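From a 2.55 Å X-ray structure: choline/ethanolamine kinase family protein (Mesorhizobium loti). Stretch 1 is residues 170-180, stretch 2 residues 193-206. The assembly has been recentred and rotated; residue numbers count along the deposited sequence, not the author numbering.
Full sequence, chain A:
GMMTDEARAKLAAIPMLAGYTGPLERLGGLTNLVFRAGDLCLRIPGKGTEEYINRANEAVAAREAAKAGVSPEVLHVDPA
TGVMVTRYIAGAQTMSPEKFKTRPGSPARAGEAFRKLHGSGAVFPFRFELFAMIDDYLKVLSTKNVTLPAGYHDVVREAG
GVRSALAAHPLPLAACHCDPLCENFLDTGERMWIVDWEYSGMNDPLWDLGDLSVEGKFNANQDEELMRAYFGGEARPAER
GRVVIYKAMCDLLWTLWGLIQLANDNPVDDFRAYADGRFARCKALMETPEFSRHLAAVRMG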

# COMPACT_ATOMS: atom_id res chain seq x y z
N PRO A 170 -19.10 11.68 -8.72
CA PRO A 170 -17.94 11.26 -9.51
C PRO A 170 -16.67 11.46 -8.70
O PRO A 170 -16.50 12.52 -8.09
CB PRO A 170 -17.93 12.23 -10.69
CG PRO A 170 -19.33 12.74 -10.77
CD PRO A 170 -19.90 12.71 -9.41
N LEU A 171 -15.80 10.45 -8.66
CA LEU A 171 -14.53 10.57 -7.97
C LEU A 171 -13.43 10.65 -9.03
O LEU A 171 -13.56 10.07 -10.11
CB LEU A 171 -14.32 9.38 -7.07
CG LEU A 171 -15.41 9.18 -6.01
CD1 LEU A 171 -15.42 7.75 -5.53
CD2 LEU A 171 -15.23 10.16 -4.87
N PRO A 172 -12.35 11.36 -8.74
CA PRO A 172 -11.28 11.40 -9.69
C PRO A 172 -10.57 10.05 -9.72
O PRO A 172 -10.71 9.27 -8.77
CB PRO A 172 -10.36 12.49 -9.13
CG PRO A 172 -10.62 12.50 -7.65
CD PRO A 172 -12.06 12.13 -7.51
N LEU A 173 -9.84 9.79 -10.81
CA LEU A 173 -9.16 8.52 -11.04
C LEU A 173 -7.67 8.80 -11.33
O LEU A 173 -7.31 9.59 -12.21
CB LEU A 173 -9.79 7.78 -12.21
CG LEU A 173 -9.69 6.25 -12.18
CD1 LEU A 173 -10.60 5.63 -11.08
CD2 LEU A 173 -10.04 5.68 -13.53
N ALA A 174 -6.81 8.18 -10.55
CA ALA A 174 -5.39 8.41 -10.69
C ALA A 174 -4.64 7.08 -10.61
O ALA A 174 -5.15 6.09 -10.05
CB ALA A 174 -4.94 9.34 -9.58
N ALA A 175 -3.43 7.08 -11.19
CA ALA A 175 -2.50 5.96 -11.05
C ALA A 175 -2.04 5.83 -9.59
O ALA A 175 -1.17 6.56 -9.15
CB ALA A 175 -1.29 6.18 -11.97
N CYS A 176 -2.62 4.88 -8.85
CA CYS A 176 -2.34 4.74 -7.43
C CYS A 176 -1.52 3.51 -7.07
O CYS A 176 -1.65 2.46 -7.68
CB CYS A 176 -3.65 4.71 -6.67
SG CYS A 176 -4.60 6.22 -6.84
N HIS A 177 -0.71 3.65 -6.03
CA HIS A 177 0.10 2.55 -5.54
C HIS A 177 -0.77 1.47 -4.90
O HIS A 177 -0.47 0.29 -5.06
CB HIS A 177 1.10 3.06 -4.51
CG HIS A 177 1.99 2.00 -3.98
ND1 HIS A 177 1.58 1.10 -3.02
CD2 HIS A 177 3.28 1.69 -4.27
CE1 HIS A 177 2.57 0.27 -2.75
NE2 HIS A 177 3.62 0.61 -3.48
N CYS A 178 -1.78 1.89 -4.14
CA CYS A 178 -2.80 0.98 -3.56
C CYS A 178 -2.45 0.16 -2.33
O CYS A 178 -3.35 -0.31 -1.65
CB CYS A 178 -3.37 0.06 -4.63
SG CYS A 178 -4.26 0.97 -5.89
N ASP A 179 -1.17 -0.05 -2.05
CA ASP A 179 -0.77 -0.71 -0.82
C ASP A 179 0.45 -0.03 -0.23
O ASP A 179 1.49 -0.66 -0.06
CB ASP A 179 -0.50 -2.20 -1.06
CG ASP A 179 -0.26 -2.98 0.24
OD1 ASP A 179 -1.00 -2.76 1.23
OD2 ASP A 179 0.67 -3.81 0.25
N PRO A 180 0.34 1.27 0.08
CA PRO A 180 1.47 2.05 0.57
C PRO A 180 1.87 1.78 2.03
O PRO A 180 1.74 2.66 2.89
CB PRO A 180 1.00 3.50 0.37
CG PRO A 180 -0.48 3.41 0.55
CD PRO A 180 -0.88 2.10 -0.06
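Stretch 2, residues 193-206: WIVDWEYSGMNDPL

Stretch 2 runs antiparallel to stretch 1, and four backbone hydrogen bonds join them. Ala 174 N donates to Asn 203 O at 2.8 Å, and Asn 203 N returns the bond to Ala 174 O at 2.9 Å. Two residues along, Cys 176 N donates to Gly 201 O at 2.9 Å. Gly 201 N closes that ring to Cys 176 O at 3.2 Å. Between these pairs, Ala 175 faces Met 202 as a non-hydrogen-bonded pair, with CA atoms 4.6 Å apart.

A fifth hydrogen bond uses a side chain. His 177 NE2 donates to Val 195 O at 3.0 Å. The other ring nitrogen, His 177 ND1, accepts from Asp 179 N at 3.1 Å, which ties the ring to its own loop. The imidazole also turns its edge to the face of the Trp 197 six-membered ring, with centroids 4.8 Å apart and planes at 61°. His 177 CD2 lies 3.5 Å from Ile 194 CG2.

Stretch 2 reaches the pairing through a type I turn from Trp 197 to Ser 200. Ser 200 N and Ser 200 OG both donate to Trp 197 O, at 3.2 and 2.8 Å. At the turn, Tyr 199 O approaches Cys 178 CB to 3.2 Å, and Tyr 199 CD2 is 3.9 Å from Asp 179 CB.

Side chains pack on both faces of the paired segment. On the Ala 175 face, selenomethionine Met 202 places SE 4.2 Å from Ala 175 CB. On the Ala 174 and Cys 176 face, Cys 176 SG sits 3.5 Å from Pro 205 CA, and Ala 174 CB is 4.0 Å from Pro 205 CD.

Beyond the bridges, Pro 172 CG meets Pro 205 CG at 4.0 Å. Asp 204 OD1 caps the following turn by accepting from Leu 206 N at 3.3 Å.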

# COMPACT_ATOMS: atom_id res chain seq x y z
N TRP A 193 10.95 7.90 -2.14
CA TRP A 193 10.69 7.07 -3.29
C TRP A 193 9.72 6.00 -2.79
O TRP A 193 9.59 5.78 -1.58
CB TRP A 193 11.95 6.41 -3.77
CG TRP A 193 13.07 7.34 -4.17
CD1 TRP A 193 14.00 7.90 -3.35
CD2 TRP A 193 13.40 7.75 -5.49
NE1 TRP A 193 14.88 8.65 -4.07
CE2 TRP A 193 14.54 8.58 -5.39
CE3 TRP A 193 12.83 7.51 -6.74
CZ2 TRP A 193 15.14 9.16 -6.51
CZ3 TRP A 193 13.43 8.09 -7.86
CH2 TRP A 193 14.58 8.91 -7.74
N ILE A 194 9.03 5.35 -3.71
CA ILE A 194 8.11 4.28 -3.34
C ILE A 194 8.44 3.04 -4.19
O ILE A 194 8.76 3.17 -5.37
CB ILE A 194 6.63 4.70 -3.55
CG1 ILE A 194 6.42 6.16 -3.11
CG2 ILE A 194 5.72 3.77 -2.80
CD1 ILE A 194 5.04 6.70 -3.29
N VAL A 195 8.37 1.86 -3.56
CA VAL A 195 8.63 0.57 -4.20
C VAL A 195 7.45 -0.37 -3.99
O VAL A 195 6.55 -0.05 -3.23
CB VAL A 195 9.91 -0.08 -3.61
CG1 VAL A 195 11.05 0.91 -3.64
CG2 VAL A 195 9.67 -0.57 -2.16
N ASP A 196 7.50 -1.54 -4.63
CA ASP A 196 6.49 -2.61 -4.51
C ASP A 196 5.16 -2.25 -5.14
O ASP A 196 4.19 -1.93 -4.47
CB ASP A 196 6.27 -3.05 -3.06
CG ASP A 196 6.75 -4.47 -2.79
OD1 ASP A 196 7.94 -4.78 -3.05
OD2 ASP A 196 5.93 -5.28 -2.28
N TRP A 197 5.13 -2.35 -6.46
CA TRP A 197 3.97 -1.90 -7.23
C TRP A 197 3.07 -3.02 -7.64
O TRP A 197 2.28 -2.87 -8.56
CB TRP A 197 4.47 -1.13 -8.46
CG TRP A 197 5.27 0.05 -8.04
CD1 TRP A 197 6.59 0.06 -7.75
CD2 TRP A 197 4.79 1.38 -7.80
NE1 TRP A 197 6.98 1.32 -7.37
CE2 TRP A 197 5.89 2.15 -7.39
CE3 TRP A 197 3.54 1.99 -7.90
CZ2 TRP A 197 5.78 3.50 -7.09
CZ3 TRP A 197 3.43 3.33 -7.60
CH2 TRP A 197 4.54 4.07 -7.19
N GLU A 198 3.13 -4.13 -6.93
CA GLU A 198 2.33 -5.30 -7.32
C GLU A 198 0.81 -5.11 -7.23
O GLU A 198 0.07 -5.76 -7.98
CB GLU A 198 2.77 -6.54 -6.53
CG GLU A 198 2.51 -6.45 -5.04
CD GLU A 198 3.27 -7.49 -4.26
OE1 GLU A 198 3.19 -8.69 -4.62
OE2 GLU A 198 3.95 -7.10 -3.28
N TYR A 199 0.34 -4.22 -6.36
CA TYR A 199 -1.11 -3.98 -6.22
C TYR A 199 -1.58 -2.70 -6.94
O TYR A 199 -2.73 -2.29 -6.78
CB TYR A 199 -1.51 -3.91 -4.75
CG TYR A 199 -1.29 -5.17 -3.94
CD1 TYR A 199 -2.31 -6.13 -3.82
CD2 TYR A 199 -0.11 -5.37 -3.26
CE1 TYR A 199 -2.12 -7.28 -3.04
CE2 TYR A 199 0.10 -6.51 -2.50
CZ TYR A 199 -0.90 -7.46 -2.39
OH TYR A 199 -0.66 -8.57 -1.62
N SER A 200 -0.70 -2.09 -7.72
CA SER A 200 -1.00 -0.84 -8.40
C SER A 200 -2.21 -0.95 -9.28
O SER A 200 -2.52 -2.04 -9.75
CB SER A 200 0.17 -0.41 -9.29
OG SER A 200 1.34 -0.22 -8.55
N GLY A 201 -2.86 0.19 -9.50
CA GLY A 201 -4.04 0.29 -10.35
C GLY A 201 -4.60 1.72 -10.41
O GLY A 201 -4.17 2.61 -9.67
N MSE A 202 -5.56 1.95 -11.31
CA MSE A 202 -6.24 3.23 -11.36
C MSE A 202 -7.19 3.17 -10.16
O MSE A 202 -7.79 2.12 -9.91
CB MSE A 202 -7.03 3.38 -12.66
CG MSE A 202 -6.20 3.28 -13.92
SE MSE A 202 -4.64 4.48 -13.84
CE MSE A 202 -5.63 6.22 -13.81
N ASN A 203 -7.31 4.28 -9.43
CA ASN A 203 -8.07 4.32 -8.21
C ASN A 203 -8.36 5.78 -7.82
O ASN A 203 -7.87 6.73 -8.45
CB ASN A 203 -7.26 3.63 -7.10
CG ASN A 203 -8.09 3.23 -5.89
OD1 ASN A 203 -9.30 3.45 -5.84
ND2 ASN A 203 -7.44 2.64 -4.91
N ASP A 204 -9.19 5.95 -6.79
CA ASP A 204 -9.41 7.24 -6.16
C ASP A 204 -8.11 7.59 -5.45
O ASP A 204 -7.73 6.89 -4.52
CB ASP A 204 -10.54 7.12 -5.15
CG ASP A 204 -10.91 8.43 -4.50
OD1 ASP A 204 -10.14 9.41 -4.61
OD2 ASP A 204 -11.99 8.44 -3.86
N PRO A 205 -7.42 8.66 -5.88
CA PRO A 205 -6.13 9.03 -5.33
C PRO A 205 -6.10 9.05 -3.82
O PRO A 205 -5.05 8.76 -3.23
CB PRO A 205 -5.91 10.45 -5.88
CG PRO A 205 -7.22 10.89 -6.41
CD PRO A 205 -7.85 9.64 -6.89
N LEU A 206 -7.21 9.41 -3.18
CA LEU A 206 -7.25 9.48 -1.72
C LEU A 206 -7.26 8.12 -1.03
O LEU A 206 -7.19 8.05 0.21
CB LEU A 206 -8.43 10.35 -1.24
CG LEU A 206 -8.37 11.78 -1.76
CD1 LEU A 206 -9.30 12.69 -1.00
CD2 LEU A 206 -6.92 12.32 -1.76